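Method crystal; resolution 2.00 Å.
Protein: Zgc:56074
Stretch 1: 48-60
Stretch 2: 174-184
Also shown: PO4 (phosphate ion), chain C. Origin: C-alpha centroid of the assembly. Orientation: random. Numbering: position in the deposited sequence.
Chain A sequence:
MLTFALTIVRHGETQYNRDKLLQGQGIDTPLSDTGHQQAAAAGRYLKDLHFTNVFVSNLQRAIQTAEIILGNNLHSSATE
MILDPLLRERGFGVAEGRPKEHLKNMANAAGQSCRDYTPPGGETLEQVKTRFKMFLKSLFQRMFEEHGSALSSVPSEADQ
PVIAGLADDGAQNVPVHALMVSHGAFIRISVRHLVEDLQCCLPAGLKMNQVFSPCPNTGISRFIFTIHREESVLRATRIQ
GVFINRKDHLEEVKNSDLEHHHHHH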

# COMPACT_ATOMS: atom_id res chain seq x y z
N ASP A 48 0.51 14.75 11.47
CA ASP A 48 1.69 15.00 12.29
C ASP A 48 2.89 14.12 11.92
O ASP A 48 3.91 14.13 12.62
N LEU A 49 2.76 13.36 10.83
CA LEU A 49 3.88 12.53 10.35
C LEU A 49 4.63 13.25 9.26
O LEU A 49 4.02 13.87 8.39
N HIS A 50 5.96 13.17 9.29
CA HIS A 50 6.76 13.64 8.17
C HIS A 50 7.01 12.49 7.19
O HIS A 50 7.74 11.54 7.49
N PHE A 51 6.36 12.57 6.04
CA PHE A 51 6.67 11.66 4.95
C PHE A 51 7.81 12.24 4.13
O PHE A 51 7.64 13.26 3.49
N THR A 52 8.98 11.61 4.21
CA THR A 52 10.16 12.02 3.44
C THR A 52 10.01 11.65 1.98
O THR A 52 10.67 12.22 1.11
N ASN A 53 9.15 10.69 1.69
CA ASN A 53 9.00 10.22 0.32
C ASN A 53 7.57 9.83 0.09
O ASN A 53 6.93 9.28 0.99
N VAL A 54 7.04 10.11 -1.10
CA VAL A 54 5.66 9.77 -1.41
C VAL A 54 5.56 9.14 -2.82
O VAL A 54 6.05 9.71 -3.81
N PHE A 55 4.88 8.00 -2.90
CA PHE A 55 4.73 7.23 -4.14
C PHE A 55 3.25 6.95 -4.35
O PHE A 55 2.55 6.52 -3.42
N VAL A 56 2.78 7.19 -5.56
CA VAL A 56 1.36 7.01 -5.86
C VAL A 56 1.23 6.34 -7.20
O VAL A 56 2.05 6.56 -8.09
N SER A 57 0.16 5.56 -7.38
CA SER A 57 -0.12 5.06 -8.72
C SER A 57 -0.46 6.22 -9.68
O SER A 57 -0.73 7.35 -9.24
N ASN A 58 -0.39 5.93 -10.97
CA ASN A 58 -0.72 6.85 -12.05
C ASN A 58 -2.23 7.12 -12.18
O ASN A 58 -2.63 7.92 -13.03
N LEU A 59 -3.08 6.45 -11.39
CA LEU A 59 -4.54 6.54 -11.55
C LEU A 59 -5.13 7.69 -10.73
O LEU A 59 -4.72 7.92 -9.60
N GLN A 60 -6.07 8.43 -11.33
CA GLN A 60 -6.59 9.67 -10.77
C GLN A 60 -7.10 9.51 -9.33
O GLN A 60 -6.79 10.33 -8.46
N VAL A 174 11.48 6.44 13.88
CA VAL A 174 11.86 6.09 12.51
C VAL A 174 11.62 7.33 11.65
O VAL A 174 10.53 7.52 11.12
N PRO A 175 12.64 8.21 11.54
CA PRO A 175 12.45 9.47 10.80
C PRO A 175 12.28 9.29 9.29
O PRO A 175 11.59 10.10 8.66
N VAL A 176 12.86 8.24 8.70
CA VAL A 176 12.70 8.00 7.27
C VAL A 176 11.38 7.26 7.03
O VAL A 176 11.14 6.18 7.58
N HIS A 177 10.49 7.85 6.25
CA HIS A 177 9.10 7.38 6.23
C HIS A 177 8.46 7.66 4.88
O HIS A 177 8.26 8.83 4.50
N ALA A 178 8.17 6.58 4.15
CA ALA A 178 7.55 6.67 2.83
C ALA A 178 6.04 6.48 2.92
O ALA A 178 5.56 5.68 3.73
N LEU A 179 5.31 7.22 2.09
CA LEU A 179 3.86 7.03 1.92
C LEU A 179 3.61 6.40 0.57
O LEU A 179 4.21 6.81 -0.42
N MET A 180 2.75 5.39 0.52
CA MET A 180 2.42 4.71 -0.72
C MET A 180 0.90 4.77 -0.82
O MET A 180 0.21 4.37 0.10
N VAL A 181 0.39 5.27 -1.95
CA VAL A 181 -1.07 5.35 -2.15
C VAL A 181 -1.42 4.51 -3.38
O VAL A 181 -0.90 4.75 -4.46
N SER A 182 -2.30 3.53 -3.19
CA SER A 182 -2.56 2.52 -4.20
C SER A 182 -4.01 1.98 -4.13
O SER A 182 -4.95 2.71 -3.78
N HIS A 183 -4.17 0.71 -4.48
CA HIS A 183 -5.46 0.14 -4.79
C HIS A 183 -5.67 -1.19 -4.05
O HIS A 183 -4.70 -1.85 -3.68
N GLY A 184 -6.94 -1.56 -3.85
CA GLY A 184 -7.30 -2.64 -2.96
C GLY A 184 -6.72 -3.99 -3.32
O GLY A 184 -6.10 -4.64 -2.48

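Strands 53-56 and 177-182 lie side by side and run parallel, and their side chains alternate between the two sheet faces. Val54, Val56, Leu179 and Val181 share one face; Asn53, Phe55, Ala178 and Met180 share the other.

On the valine and leucine face, Leu179 (chi1 t, chi2 p) is a large bump. Its CD2 lies 4.1 Å from CG1 of Val54 (t). Its CB sits over one face of the Phe51 ring, 3.8 Å from Phe51 CD1. The ring, at chi1 m, swings its end inward although its CA-to-CB bond points sideways. Its edge then meets the face of the His177 ring (chi1 t), with Phe51 CE1 3.6 Å from His177 NE2 and the planes at 86°. The Phe51 ring is thus wedged against both His177 and Leu179. Further along, Val56 CG1 rests 4.0 Å from Val181 CB; both valines are t.

On the other face, Ala178 is small. The Phe55 ring (chi1 m) brings its edge over it, CE2 to Ala178 CB 4.0 Å. Met180 (chi1 t, chi2 t) leads its end away from stretch 1.

Thr52 (p) points toward stretch 2. Its OG1 accepts from His177 N at 3.1 Å and donates to Asn53 OD1 at 2.7 Å, tying the start of the ladder. Beside it, water 2 links His50 ND1 (2.8 Å) to Pro175 O (2.9 Å).

At the far end, His183 (m) points toward stretch 1. Its NE2 hydrogen-bonds Ser57 OG at 2.7 Å; either could be the donor. Ser57 OG also accepts from Leu59 N at 3.1 Å. Leu59 (chi1 m, chi2 t) packs its CD1 3.5 Å from His183 NE2. His183 ND1 donates to phosphate O1 at 2.9 Å, so the imidazole bridges Ser57 and the ion. Gly184 N donates to phosphate O2 at 2.8 Å.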

# COMPACT_ATOMS: atom_id res chain seq x y z
CB ASP A 48 1.38 14.83 13.79
CG ASP A 48 0.24 15.74 14.26
OD1 ASP A 48 0.37 16.98 14.14
OD2 ASP A 48 -0.79 15.21 14.73
CB LEU A 49 3.39 11.18 9.83
CG LEU A 49 2.74 10.30 10.90
CD1 LEU A 49 1.88 9.18 10.29
CD2 LEU A 49 3.79 9.76 11.86
CB HIS A 50 8.08 14.25 8.66
CG HIS A 50 8.95 14.79 7.56
ND1 HIS A 50 10.32 14.84 7.66
CD2 HIS A 50 8.64 15.30 6.34
CE1 HIS A 50 10.83 15.36 6.55
NE2 HIS A 50 9.83 15.65 5.74
CB PHE A 51 5.42 11.40 4.10
CG PHE A 51 4.28 10.81 4.88
CD1 PHE A 51 4.38 9.51 5.40
CD2 PHE A 51 3.11 11.54 5.12
CE1 PHE A 51 3.32 8.94 6.12
CE2 PHE A 51 2.04 10.99 5.84
CZ PHE A 51 2.14 9.69 6.35
CB THR A 52 11.44 11.34 3.99
OG1 THR A 52 11.24 9.92 4.05
CG2 THR A 52 11.77 11.85 5.41
CB ASN A 53 9.88 8.98 0.10
CG ASN A 53 11.35 9.25 0.35
OD1 ASN A 53 11.83 9.17 1.49
ND2 ASN A 53 12.07 9.61 -0.70
CB VAL A 54 4.72 11.00 -1.34
CG1 VAL A 54 3.29 10.59 -1.73
CG2 VAL A 54 4.73 11.64 0.04
CB PHE A 55 5.53 5.93 -4.06
CG PHE A 55 6.97 6.14 -3.68
CD1 PHE A 55 7.88 6.57 -4.63
CD2 PHE A 55 7.38 5.98 -2.36
CE1 PHE A 55 9.21 6.82 -4.28
CE2 PHE A 55 8.72 6.23 -1.99
CZ PHE A 55 9.63 6.65 -2.96
CB VAL A 56 0.63 8.39 -5.95
CG1 VAL A 56 -0.87 8.19 -5.88
CG2 VAL A 56 1.10 9.32 -4.82
CB SER A 57 -1.22 4.00 -8.70
OG SER A 57 -2.50 4.54 -8.96
CB ASN A 58 -0.22 6.22 -13.38
CG ASN A 58 -0.86 4.86 -13.64
OD1 ASN A 58 -0.71 3.94 -12.84
ND2 ASN A 58 -1.58 4.72 -14.75
CB LEU A 59 -5.22 5.20 -11.19
CG LEU A 59 -4.78 4.01 -12.09
CD1 LEU A 59 -5.26 2.66 -11.54
CD2 LEU A 59 -5.25 4.24 -13.51
CB GLN A 60 -7.70 10.25 -11.66
CG GLN A 60 -8.36 11.49 -11.06
CD GLN A 60 -9.43 12.12 -11.94
OE1 GLN A 60 -10.10 11.44 -12.74
NE2 GLN A 60 -9.61 13.42 -11.78
CB VAL A 174 11.08 4.84 12.01
CG1 VAL A 174 11.53 4.43 10.61
CG2 VAL A 174 11.24 3.67 12.99
CB PRO A 175 13.74 10.26 11.10
CG PRO A 175 14.76 9.24 11.55
CD PRO A 175 13.96 8.14 12.20
CB VAL A 176 13.92 7.25 6.65
CG1 VAL A 176 13.70 7.04 5.16
CG2 VAL A 176 15.21 8.06 6.87
CB HIS A 177 8.29 8.08 7.32
CG HIS A 177 6.99 7.40 7.66
ND1 HIS A 177 6.47 7.42 8.93
CD2 HIS A 177 6.12 6.70 6.90
CE1 HIS A 177 5.33 6.74 8.95
NE2 HIS A 177 5.10 6.29 7.73
CB ALA A 178 8.15 5.63 1.89
CB LEU A 179 3.13 8.37 2.01
CG LEU A 179 1.62 8.40 1.73
CD1 LEU A 179 0.88 7.60 2.83
CD2 LEU A 179 1.12 9.88 1.72
CB MET A 180 2.94 3.26 -0.69
CG MET A 180 2.44 2.34 -1.82
SD MET A 180 2.94 0.58 -1.54
CE MET A 180 1.50 -0.22 -2.23
CB VAL A 181 -1.60 6.81 -2.23
CG1 VAL A 181 -3.14 6.84 -2.37
CG2 VAL A 181 -1.19 7.58 -0.96
CB SER A 182 -1.51 1.38 -4.07
OG SER A 182 -1.58 0.45 -5.16
CB HIS A 183 -5.55 -0.07 -6.30
CG HIS A 183 -5.31 1.18 -7.08
ND1 HIS A 183 -6.33 2.03 -7.44
CD2 HIS A 183 -4.16 1.74 -7.53
CE1 HIS A 183 -5.82 3.06 -8.09
NE2 HIS A 183 -4.51 2.91 -8.16
P PO4 C . -9.61 -0.06 -6.43
O1 PO4 C . -8.89 0.77 -7.46
O2 PO4 C . -8.92 -0.06 -5.09
O3 PO4 C . -11.01 0.48 -6.20
O4 PO4 C . -9.77 -1.48 -6.93
O HOH W 1 9.24 10.84 9.63
O HOH W 2 11.88 12.93 9.04